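Local coordinates for protein diaminopimelate decarboxylase (Psychromonas ingrahamii, PDB 4XG1) that probably catalyses the pyridoxal 5'-phosphate-dependent decarboxylation of meso-2,6-diaminopimelate to L-lysine, the closing step of this route to lysine, working as a homodimer, at residues K107-I112 / L131-S136; A62-A67 / V84-R89; I149-N154 / I174-A179. One frame throughout, in Å; residues are numbered along the deposited sequence.

Interaction 1: residues K107-I112 / L131-S136; sequences KTEIEI and LYRINS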
loop_
_atom_site.group_PDB
_atom_site.type_symbol
_atom_site.label_atom_id
_atom_site.label_comp_id
_atom_site.label_asym_id
_atom_site.label_seq_id
_atom_site.Cartn_x
_atom_site.Cartn_y
_atom_site.Cartn_z
ATOM N N LYS B 107 -19.711 3.773 -0.466
ATOM C CA LYS B 107 -20.405 2.611 0.137
ATOM C C LYS B 107 -21.233 1.880 -0.915
ATOM O O LYS B 107 -22.024 2.509 -1.614
ATOM C CB LYS B 107 -21.336 3.085 1.246
ATOM C CG LYS B 107 -20.656 3.853 2.365
ATOM C CD LYS B 107 -21.649 4.215 3.441
ATOM C CE LYS B 107 -21.087 5.161 4.484
ATOM N NZ LYS B 107 -21.047 6.578 4.030
ATOM N N THR B 108 -21.047 0.571 -1.037
ATOM C CA THR B 108 -21.888 -0.273 -1.941
ATOM C C THR B 108 -23.191 -0.731 -1.280
ATOM O O THR B 108 -23.346 -0.697 -0.040
ATOM C CB THR B 108 -21.176 -1.564 -2.379
ATOM O OG1 THR B 108 -21.008 -2.437 -1.250
ATOM C CG2 THR B 108 -19.868 -1.256 -2.985
ATOM N N GLU B 109 -24.133 -1.139 -2.115
ATOM C CA GLU B 109 -25.442 -1.596 -1.616
ATOM C C GLU B 109 -25.254 -2.779 -0.682
ATOM O O GLU B 109 -25.870 -2.848 0.390
ATOM C CB GLU B 109 -26.366 -1.976 -2.777
ATOM C CG GLU B 109 -26.762 -0.785 -3.632
ATOM C CD GLU B 109 -27.559 -1.170 -4.855
ATOM O OE1 GLU B 109 -28.725 -1.638 -4.707
ATOM O OE2 GLU B 109 -27.007 -1.002 -5.973
ATOM N N ILE B 110 -24.337 -3.666 -1.067
ATOM C CA ILE B 110 -23.993 -4.821 -0.253
ATOM C C ILE B 110 -23.506 -4.421 1.142
ATOM O O ILE B 110 -23.936 -4.995 2.146
ATOM C CB ILE B 110 -22.953 -5.713 -0.951
ATOM C CG1 ILE B 110 -23.614 -6.389 -2.162
ATOM C CG2 ILE B 110 -22.414 -6.780 0.009
ATOM C CD1 ILE B 110 -22.687 -7.269 -2.982
ATOM N N GLU B 111 -22.639 -3.420 1.210
ATOM C CA GLU B 111 -22.152 -2.936 2.489
ATOM C C GLU B 111 -23.279 -2.292 3.263
ATOM O O GLU B 111 -23.350 -2.417 4.466
ATOM C CB GLU B 111 -20.997 -1.925 2.306
ATOM C CG GLU B 111 -19.775 -2.496 1.611
ATOM C CD GLU B 111 -18.631 -1.479 1.481
ATOM O OE1 GLU B 111 -18.769 -0.551 0.660
ATOM O OE2 GLU B 111 -17.602 -1.640 2.177
ATOM N N ILE B 112 -24.113 -1.534 2.587
ATOM C CA ILE B 112 -25.188 -0.821 3.295
ATOM C C ILE B 112 -26.219 -1.787 3.876
ATOM O O ILE B 112 -26.637 -1.658 5.027
ATOM C CB ILE B 112 -25.903 0.155 2.376
ATOM C CG1 ILE B 112 -24.964 1.313 2.001
ATOM C CG2 ILE B 112 -27.116 0.725 3.079
ATOM C CD1 ILE B 112 -25.271 1.911 0.638
ATOM N N LEU B 131 -27.494 9.067 -0.468
ATOM C CA LEU B 131 -28.805 9.112 0.174
ATOM C C LEU B 131 -29.804 8.226 -0.561
ATOM O O LEU B 131 -30.490 7.444 0.047
ATOM C CB LEU B 131 -29.348 10.521 0.234
ATOM C CG LEU B 131 -28.761 11.457 1.266
ATOM C CD1 LEU B 131 -29.367 12.824 1.054
ATOM C CD2 LEU B 131 -28.991 11.047 2.688
ATOM N N TYR B 132 -29.890 8.356 -1.867
ATOM C CA TYR B 132 -30.879 7.586 -2.617
ATOM C C TYR B 132 -30.572 6.114 -2.514
ATOM O O TYR B 132 -31.479 5.292 -2.442
ATOM C CB TYR B 132 -30.962 8.047 -4.091
ATOM C CG TYR B 132 -31.535 9.466 -4.233
ATOM C CD1 TYR B 132 -32.830 9.765 -3.783
ATOM C CD2 TYR B 132 -30.778 10.511 -4.780
ATOM C CE1 TYR B 132 -33.351 11.051 -3.876
ATOM C CE2 TYR B 132 -31.297 11.804 -4.877
ATOM C CZ TYR B 132 -32.582 12.062 -4.418
ATOM O OH TYR B 132 -33.111 13.321 -4.520
ATOM N N ARG B 133 -29.290 5.773 -2.546
ATOM C CA ARG B 133 -28.896 4.387 -2.517
ATOM C C ARG B 133 -29.277 3.784 -1.172
ATOM O O ARG B 133 -29.792 2.681 -1.102
ATOM C CB ARG B 133 -27.409 4.245 -2.766
ATOM C CG ARG B 133 -26.954 2.804 -2.633
ATOM C CD ARG B 133 -25.495 2.612 -2.989
ATOM N NE ARG B 133 -25.280 2.683 -4.415
ATOM C CZ ARG B 133 -24.112 2.483 -5.004
ATOM N NH1 ARG B 133 -23.055 2.208 -4.288
ATOM N NH2 ARG B 133 -24.015 2.544 -6.307
ATOM N N ILE B 134 -29.020 4.517 -0.106
ATOM C CA ILE B 134 -29.276 3.995 1.201
ATOM C C ILE B 134 -30.762 3.794 1.340
ATOM O O ILE B 134 -31.220 2.706 1.699
ATOM C CB ILE B 134 -28.771 4.931 2.300
ATOM C CG1 ILE B 134 -27.241 4.942 2.282
ATOM C CG2 ILE B 134 -29.266 4.482 3.671
ATOM C CD1 ILE B 134 -26.607 5.879 3.291
ATOM N N ASN B 135 -31.512 4.851 1.058
ATOM C CA ASN B 135 -32.954 4.823 1.154
ATOM C C ASN B 135 -33.506 3.663 0.348
ATOM O O ASN B 135 -34.427 2.966 0.801
ATOM C CB ASN B 135 -33.538 6.120 0.637
ATOM C CG ASN B 135 -35.046 6.179 0.785
ATOM O OD1 ASN B 135 -35.575 6.341 1.887
ATOM N ND2 ASN B 135 -35.742 6.029 -0.331
ATOM N N SER B 136 -32.944 3.466 -0.839
ATOM C CA SER B 136 -33.364 2.390 -1.709
ATOM C C SER B 136 -33.139 0.998 -1.098
ATOM O O SER B 136 -34.001 0.113 -1.195
ATOM C CB SER B 136 -32.620 2.514 -3.020
ATOM O OG SER B 136 -32.880 1.409 -3.863
#
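Lys107 meets Arg133 through its backbone carbonyl: Arg133 NH1 donates to Lys107 O at 2.9 Å, the oxygen lying close to the guanidinium plane while the bond bends to 140° at the hydrogen. The ammonium of Lys107 is engaged apart from this, in a salt bridge with Glu130 and a cation-pi contact with Phe102. Thr108 CA lies 3.6 Å from the same Arg133 NH1, oblique to the guanidinium. Thr108 is the N-cap of helix 109-117 and closes a capping box. Glu111 N donates to Thr108 OG1 at 3.1 Å, and Thr108 N returns an almost straight bond to Glu111 OE1, on the anti lone pair of that oxygen. The helix started this way packs against helix 128-140, its neighbour in the outer layer of the TIM barrel. Glu109 crosses Arg133 at about a right angle, its CG 3.7 Å from Arg133 CD. Glu109 OE2 sits over one face of the guanidinium, 4.4 Å from Arg133 NE; it is well out of the plane and no N-H points at it, leaving only attraction between charges. A true salt bridge joins Arg133 NH1 to Glu291 of the second subunit. Ile112 ends the segment with CD1 touching two partners, 3.7 Å from Arg133 CD and 4.0 Å from Ile134 CG1. Arg133 CG, anti to the backbone N (chi1 176°), also lies against this methyl, and both isoleucines rest on Phe123 of strand 122-125.

Interaction 2: residues A62-A67 / V84-R89; sequences ANSNLA and VGELMR. With SCN (thiocyanate ion), chain E.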
loop_
_atom_site.group_PDB
_atom_site.type_symbol
_atom_site.label_atom_id
_atom_site.label_comp_id
_atom_site.label_asym_id
_atom_site.label_seq_id
_atom_site.Cartn_x
_atom_site.Cartn_y
_atom_site.Cartn_z
ATOM N N ALA B 62 -7.096 2.997 11.172
ATOM C CA ALA B 62 -5.753 3.291 11.700
ATOM C C ALA B 62 -5.002 2.025 12.044
ATOM O O ALA B 62 -3.786 1.943 11.919
ATOM C CB ALA B 62 -5.852 4.150 12.938
ATOM N N ASN B 63 -5.754 1.052 12.513
ATOM C CA ASN B 63 -5.216 -0.236 12.936
ATOM C C ASN B 63 -6.417 -1.103 13.216
ATOM O O ASN B 63 -7.162 -0.834 14.156
ATOM C CB ASN B 63 -4.372 -0.089 14.198
ATOM C CG ASN B 63 -3.616 -1.330 14.511
ATOM O OD1 ASN B 63 -4.209 -2.382 14.543
ATOM N ND2 ASN B 63 -2.287 -1.243 14.662
ATOM N N SER B 64 -6.596 -2.125 12.404
ATOM C CA SER B 64 -7.810 -2.905 12.412
ATOM C C SER B 64 -7.591 -4.294 12.993
ATOM O O SER B 64 -8.471 -5.169 12.905
ATOM C CB SER B 64 -8.324 -3.029 10.966
ATOM O OG SER B 64 -8.155 -1.806 10.291
ATOM N N ASN B 65 -6.446 -4.497 13.607
ATOM C CA ASN B 65 -6.167 -5.793 14.173
ATOM C C ASN B 65 -7.239 -6.221 15.190
ATOM O O ASN B 65 -7.658 -5.418 15.997
ATOM C CB ASN B 65 -4.821 -5.776 14.836
ATOM C CG ASN B 65 -4.482 -7.109 15.463
ATOM O OD1 ASN B 65 -4.808 -7.359 16.627
ATOM N ND2 ASN B 65 -3.869 -7.984 14.698
ATOM N N LEU B 66 -7.640 -7.495 15.153
ATOM C CA LEU B 66 -8.727 -7.983 15.993
ATOM C C LEU B 66 -8.464 -7.782 17.522
ATOM O O LEU B 66 -9.356 -7.435 18.245
ATOM C CB LEU B 66 -8.995 -9.442 15.742
ATOM C CG LEU B 66 -9.489 -9.851 14.374
ATOM C CD1 LEU B 66 -9.868 -11.326 14.410
ATOM C CD2 LEU B 66 -10.649 -9.054 13.927
ATOM N N ALA B 67 -7.253 -7.999 17.968
ATOM C CA ALA B 67 -6.925 -7.861 19.354
ATOM C C ALA B 67 -7.040 -6.415 19.728
ATOM O O ALA B 67 -7.510 -6.100 20.797
ATOM C CB ALA B 67 -5.511 -8.359 19.655
ATOM N N VAL B 84 -17.466 -2.907 4.730
ATOM C CA VAL B 84 -18.021 -4.102 5.309
ATOM C C VAL B 84 -16.922 -4.981 5.915
ATOM O O VAL B 84 -17.140 -5.714 6.848
ATOM C CB VAL B 84 -18.862 -4.902 4.271
ATOM C CG1 VAL B 84 -18.016 -5.366 3.083
ATOM C CG2 VAL B 84 -19.514 -6.120 4.948
ATOM N N GLY B 85 -15.735 -4.924 5.357
ATOM C CA GLY B 85 -14.601 -5.632 5.925
ATOM C C GLY B 85 -14.396 -5.160 7.336
ATOM O O GLY B 85 -14.145 -5.975 8.240
ATOM N N GLU B 86 -14.483 -3.835 7.542
ATOM C CA GLU B 86 -14.275 -3.272 8.884
ATOM C C GLU B 86 -15.431 -3.614 9.784
ATOM O O GLU B 86 -15.233 -3.879 10.961
ATOM C CB GLU B 86 -13.992 -1.767 8.849
ATOM C CG GLU B 86 -12.608 -1.467 8.267
ATOM C CD GLU B 86 -12.150 -0.032 8.439
ATOM O OE1 GLU B 86 -12.985 0.831 8.802
ATOM O OE2 GLU B 86 -10.948 0.255 8.214
ATOM N N LEU B 87 -16.628 -3.611 9.236
ATOM C CA LEU B 87 -17.798 -4.005 9.997
ATOM C C LEU B 87 -17.595 -5.402 10.572
ATOM O O LEU B 87 -17.790 -5.616 11.771
ATOM C CB LEU B 87 -19.048 -3.990 9.115
ATOM C CG LEU B 87 -20.334 -4.593 9.707
ATOM C CD1 LEU B 87 -20.758 -3.869 10.968
ATOM C CD2 LEU B 87 -21.462 -4.564 8.699
ATOM N N MET B 88 -17.183 -6.338 9.716
ATOM C CA MET B 88 -16.986 -7.741 10.150
ATOM C C MET B 88 -15.836 -7.877 11.116
ATOM O O MET B 88 -15.890 -8.687 12.028
ATOM C CB MET B 88 -16.797 -8.661 8.943
ATOM C CG MET B 88 -18.025 -8.707 8.013
ATOM S SD MET B 88 -19.557 -9.016 8.947
ATOM C CE MET B 88 -20.730 -7.975 8.090
ATOM N N ARG B 89 -14.798 -7.086 10.934
ATOM C CA ARG B 89 -13.691 -7.104 11.871
ATOM C C ARG B 89 -14.177 -6.713 13.256
ATOM O O ARG B 89 -13.888 -7.371 14.242
ATOM C CB ARG B 89 -12.576 -6.134 11.452
ATOM C CG ARG B 89 -11.586 -6.705 10.455
ATOM C CD ARG B 89 -10.496 -5.701 10.088
ATOM N NE ARG B 89 -9.409 -6.326 9.359
ATOM C CZ ARG B 89 -8.482 -7.110 9.905
ATOM N NH1 ARG B 89 -8.445 -7.343 11.225
ATOM N NH2 ARG B 89 -7.559 -7.686 9.150
HETATM S S SCN E . -6.448 -4.067 7.310
HETATM C C SCN E . -7.225 -5.215 6.731
HETATM N N SCN E . -7.839 -6.087 6.280
HETATM O O HOH W 1 -9.177 -1.505 7.758
#
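Ser64 and Arg89 make the central polar contact, in which Arg89 NH1 lies 2.7 Å from Ser64 O. The approach is oblique to the guanidinium and the angle at the hydrogen is just 116°, so this hydrogen bond is weak although short. The stronger partner of NH1 is Glu416 of the second subunit, which forms a salt bridge with it and also accepts from Leu66 N. A thiocyanate ion, probably from the crystallisation liquor, lies at the guanidinium edge, where its nitrogen takes weak bonds from Arg89 NE and, at 3.3 Å, from Arg89 NH2.

A second polar link runs through water. One molecule donates to Ser64 OG at 2.7 Å and to Glu86 OE2 at 2.5 Å, bridging two side-chain oxygens that are themselves 4.0 Å apart. Ser64 OG also bonds to Val60 O, and Glu86 OE1 accepts from Val82 N.

Within 62-67 the backbone is shaped by two asparagines. Asn63 OD1 accepts from Asn65 N in an Asx turn, the N-H lying in the plane of the amide carbonyl. Asn65 then caps helix 66-74, its OD1 taking the N-H of Ala67 from above the carbonyl plane.

Other packing is sparse. Ser64 CB lies 3.6 Å from Arg89 CD, part of a chain extended from CG to NE (chi2 -179°). The side chains of Leu66 and Arg89 cross at about a right angle, with Leu66 CD2 at 3.7 Å from Arg89 O.

All this is buried where the start of helix 66-74 meets helix 84-92. Glu86 packs on Ile81 of strand 78-81 and on Lys61, the predicted cofactor-bearing lysine, while Asn65 touches Arg404 of strand 399-404.

Interaction 3: residues I149-N154 / I174-A179; sequences IRINPN and IEIEQA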
loop_
_atom_site.group_PDB
_atom_site.type_symbol
_atom_site.label_atom_id
_atom_site.label_comp_id
_atom_site.label_asym_id
_atom_site.label_seq_id
_atom_site.Cartn_x
_atom_site.Cartn_y
_atom_site.Cartn_z
ATOM N N ILE B 149 -25.178 13.704 7.775
ATOM C CA ILE B 149 -24.543 14.164 6.580
ATOM C C ILE B 149 -23.194 14.633 6.999
ATOM O O ILE B 149 -23.051 15.318 8.008
ATOM C CB ILE B 149 -25.281 15.327 5.936
ATOM C CG1 ILE B 149 -26.784 15.013 5.771
ATOM C CG2 ILE B 149 -24.666 15.670 4.568
ATOM C CD1 ILE B 149 -27.087 14.049 4.660
ATOM N N ARG B 150 -22.187 14.226 6.241
ATOM C CA ARG B 150 -20.844 14.772 6.414
ATOM C C ARG B 150 -20.797 16.167 5.747
ATOM O O ARG B 150 -20.967 16.303 4.517
ATOM C CB ARG B 150 -19.781 13.871 5.801
ATOM C CG ARG B 150 -18.365 14.323 6.133
ATOM C CD ARG B 150 -17.326 13.445 5.447
ATOM N NE ARG B 150 -15.992 13.923 5.710
ATOM C CZ ARG B 150 -14.887 13.287 5.380
ATOM N NH1 ARG B 150 -14.934 12.110 4.808
ATOM N NH2 ARG B 150 -13.725 13.845 5.648
ATOM N N ILE B 151 -20.551 17.167 6.580
ATOM C CA ILE B 151 -20.606 18.527 6.193
ATOM C C ILE B 151 -19.223 19.114 6.206
ATOM O O ILE B 151 -18.396 18.793 7.054
ATOM C CB ILE B 151 -21.453 19.341 7.198
ATOM C CG1 ILE B 151 -22.892 18.873 7.171
ATOM C CG2 ILE B 151 -21.375 20.844 6.916
ATOM C CD1 ILE B 151 -23.510 18.924 5.795
ATOM N N ASN B 152 -18.974 19.930 5.198
ATOM C CA ASN B 152 -17.761 20.676 5.090
ATOM C C ASN B 152 -18.036 22.106 5.495
ATOM O O ASN B 152 -18.507 22.918 4.681
ATOM C CB ASN B 152 -17.213 20.611 3.654
ATOM C CG ASN B 152 -17.044 19.188 3.160
ATOM O OD1 ASN B 152 -16.972 18.266 3.945
ATOM N ND2 ASN B 152 -16.972 19.016 1.845
ATOM N N PRO B 153 -17.686 22.437 6.743
ATOM C CA PRO B 153 -17.800 23.827 7.120
ATOM C C PRO B 153 -16.912 24.776 6.341
ATOM O O PRO B 153 -15.891 24.392 5.770
ATOM C CB PRO B 153 -17.412 23.836 8.588
ATOM C CG PRO B 153 -16.876 22.478 8.915
ATOM C CD PRO B 153 -16.814 21.671 7.664
ATOM N N ASN B 154 -17.263 26.038 6.433
ATOM C CA ASN B 154 -16.629 27.091 5.723
ATOM C C ASN B 154 -15.644 27.585 6.740
ATOM O O ASN B 154 -15.846 28.616 7.391
ATOM C CB ASN B 154 -17.650 28.189 5.384
ATOM C CG ASN B 154 -18.551 28.565 6.576
ATOM O OD1 ASN B 154 -18.305 29.591 7.199
ATOM N ND2 ASN B 154 -19.589 27.749 6.901
ATOM N N ILE B 174 -20.419 17.243 2.009
ATOM C CA ILE B 174 -21.304 18.193 1.364
ATOM C C ILE B 174 -20.930 19.556 1.891
ATOM O O ILE B 174 -20.740 19.763 3.107
ATOM C CB ILE B 174 -22.751 17.921 1.724
ATOM C CG1 ILE B 174 -23.150 16.479 1.364
ATOM C CG2 ILE B 174 -23.672 18.941 1.052
ATOM C CD1 ILE B 174 -23.189 16.195 -0.108
ATOM N N GLU B 175 -20.781 20.488 0.975
ATOM C CA GLU B 175 -20.453 21.850 1.357
ATOM C C GLU B 175 -21.623 22.459 2.149
ATOM O O GLU B 175 -22.787 22.264 1.836
ATOM C CB GLU B 175 -19.991 22.673 0.144
ATOM C CG GLU B 175 -21.047 22.903 -0.903
ATOM C CD GLU B 175 -20.612 23.931 -1.932
ATOM O OE1 GLU B 175 -19.396 24.151 -2.075
ATOM O OE2 GLU B 175 -21.498 24.534 -2.581
ATOM N N ILE B 176 -21.277 23.161 3.219
ATOM C CA ILE B 176 -22.261 23.743 4.140
ATOM C C ILE B 176 -23.325 24.595 3.450
ATOM O O ILE B 176 -24.463 24.634 3.877
ATOM C CB ILE B 176 -21.561 24.548 5.251
ATOM C CG1 ILE B 176 -22.535 24.830 6.401
ATOM C CG2 ILE B 176 -20.972 25.818 4.676
ATOM C CD1 ILE B 176 -21.946 24.591 7.782
ATOM N N GLU B 177 -22.950 25.250 2.364
ATOM C CA GLU B 177 -23.892 26.072 1.592
ATOM C C GLU B 177 -25.085 25.266 1.112
ATOM O O GLU B 177 -26.117 25.825 0.805
ATOM C CB GLU B 177 -23.182 26.733 0.393
ATOM C CG GLU B 177 -22.215 27.856 0.770
ATOM C CD GLU B 177 -20.812 27.341 1.244
ATOM O OE1 GLU B 177 -20.192 27.945 2.183
ATOM O OE2 GLU B 177 -20.307 26.312 0.679
ATOM N N GLN B 178 -24.930 23.961 1.003
ATOM C CA GLN B 178 -26.010 23.128 0.534
ATOM C C GLN B 178 -26.518 22.210 1.610
ATOM O O GLN B 178 -27.295 21.317 1.318
ATOM C CB GLN B 178 -25.570 22.277 -0.647
ATOM C CG GLN B 178 -24.920 23.052 -1.772
ATOM C CD GLN B 178 -24.340 22.106 -2.773
ATOM O OE1 GLN B 178 -24.938 21.079 -3.091
ATOM N NE2 GLN B 178 -23.152 22.434 -3.282
ATOM N N ALA B 179 -26.104 22.431 2.855
ATOM C CA ALA B 179 -26.463 21.516 3.930
ATOM C C ALA B 179 -27.976 21.334 4.022
ATOM O O ALA B 179 -28.496 20.226 3.855
ATOM C CB ALA B 179 -25.892 21.997 5.262
#
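Ile151 pairs with Ile174, and Asn152 with Glu175, in parallel register, where strand 145-152 runs beside the short strand 174-175, and this is the tight half of the contact. Ile174 is gripped through both its N-H and its C=O: Ile174 N donates to Arg150 O and Asn152 N to Ile174 O, each at 2.7 Å, with Ile151 CA adding a CA-H...O contact to the same Ile174 O. A third bond, Ile176 N to Asn152 O, is longer at 3.1 Å, and the N-H comes from above the carbonyl plane. Isoleucines fill the face carrying Ile151 and Ile174. Ile149 CG2 meets Ile174 CG1 at 3.6 Å, while the two branches of Ile151 part company, CG2 to Ile176 CD1 and CD1 to Ala179 CB at 3.9 Å. Leu218 and Leu221 of helix 209-227 cover Ile151. Asn152 lies on the other face beside Leu167, its ND2 satisfied by Phe172 O.

Beyond Pro153 the packing thins toward solvent. Asn154, with CG in the crowded position between N and carbonyl carbon (chi1 46°), brings ND2 to 3.3 Å from Ile176 CG2, a polar group against a methyl, while its OD1 bonds to Lys217. Exposed Glu177 merely brushes it, OE1 standing 4.1 Å from Asn154 CB. Glu175 OE2 accepts from Gln178 NE2.

Arg150 extends away to a salt bridge with Glu126, its side chain about 4 Å from a bound pyridoxal-lysine group. With helix 161-169 between them, the parallel strands 145-152 and 174-175 form a beta-alpha-beta crossover of the TIM barrel, at the strand that carries Arg150 to the cofactor.

Overall arrangement
Following the chain from the N terminus, interaction 2 comes first, 62-67 with 84-89 closing a loop that holds most of helix 66-74 and strand 78-81. Interaction 1 closes the next, from 107-112 to 131-136 around strand 122-125, and interaction 3 the last, where 149-154 and 174-179 enclose helix 161-169. The three loops run in series, none nested and none crossing. Direct touches link successive ones: Glu111 probably accepts from Val84 N, and Leu131 packs on Ile149. Interactions 2 and 3 stay about 12 Å apart at their nearest atoms. Interactions 1 and 2 join neighbouring outer helices and both meet the second subunit; interaction 3 joins two adjacent strands of the same barrel.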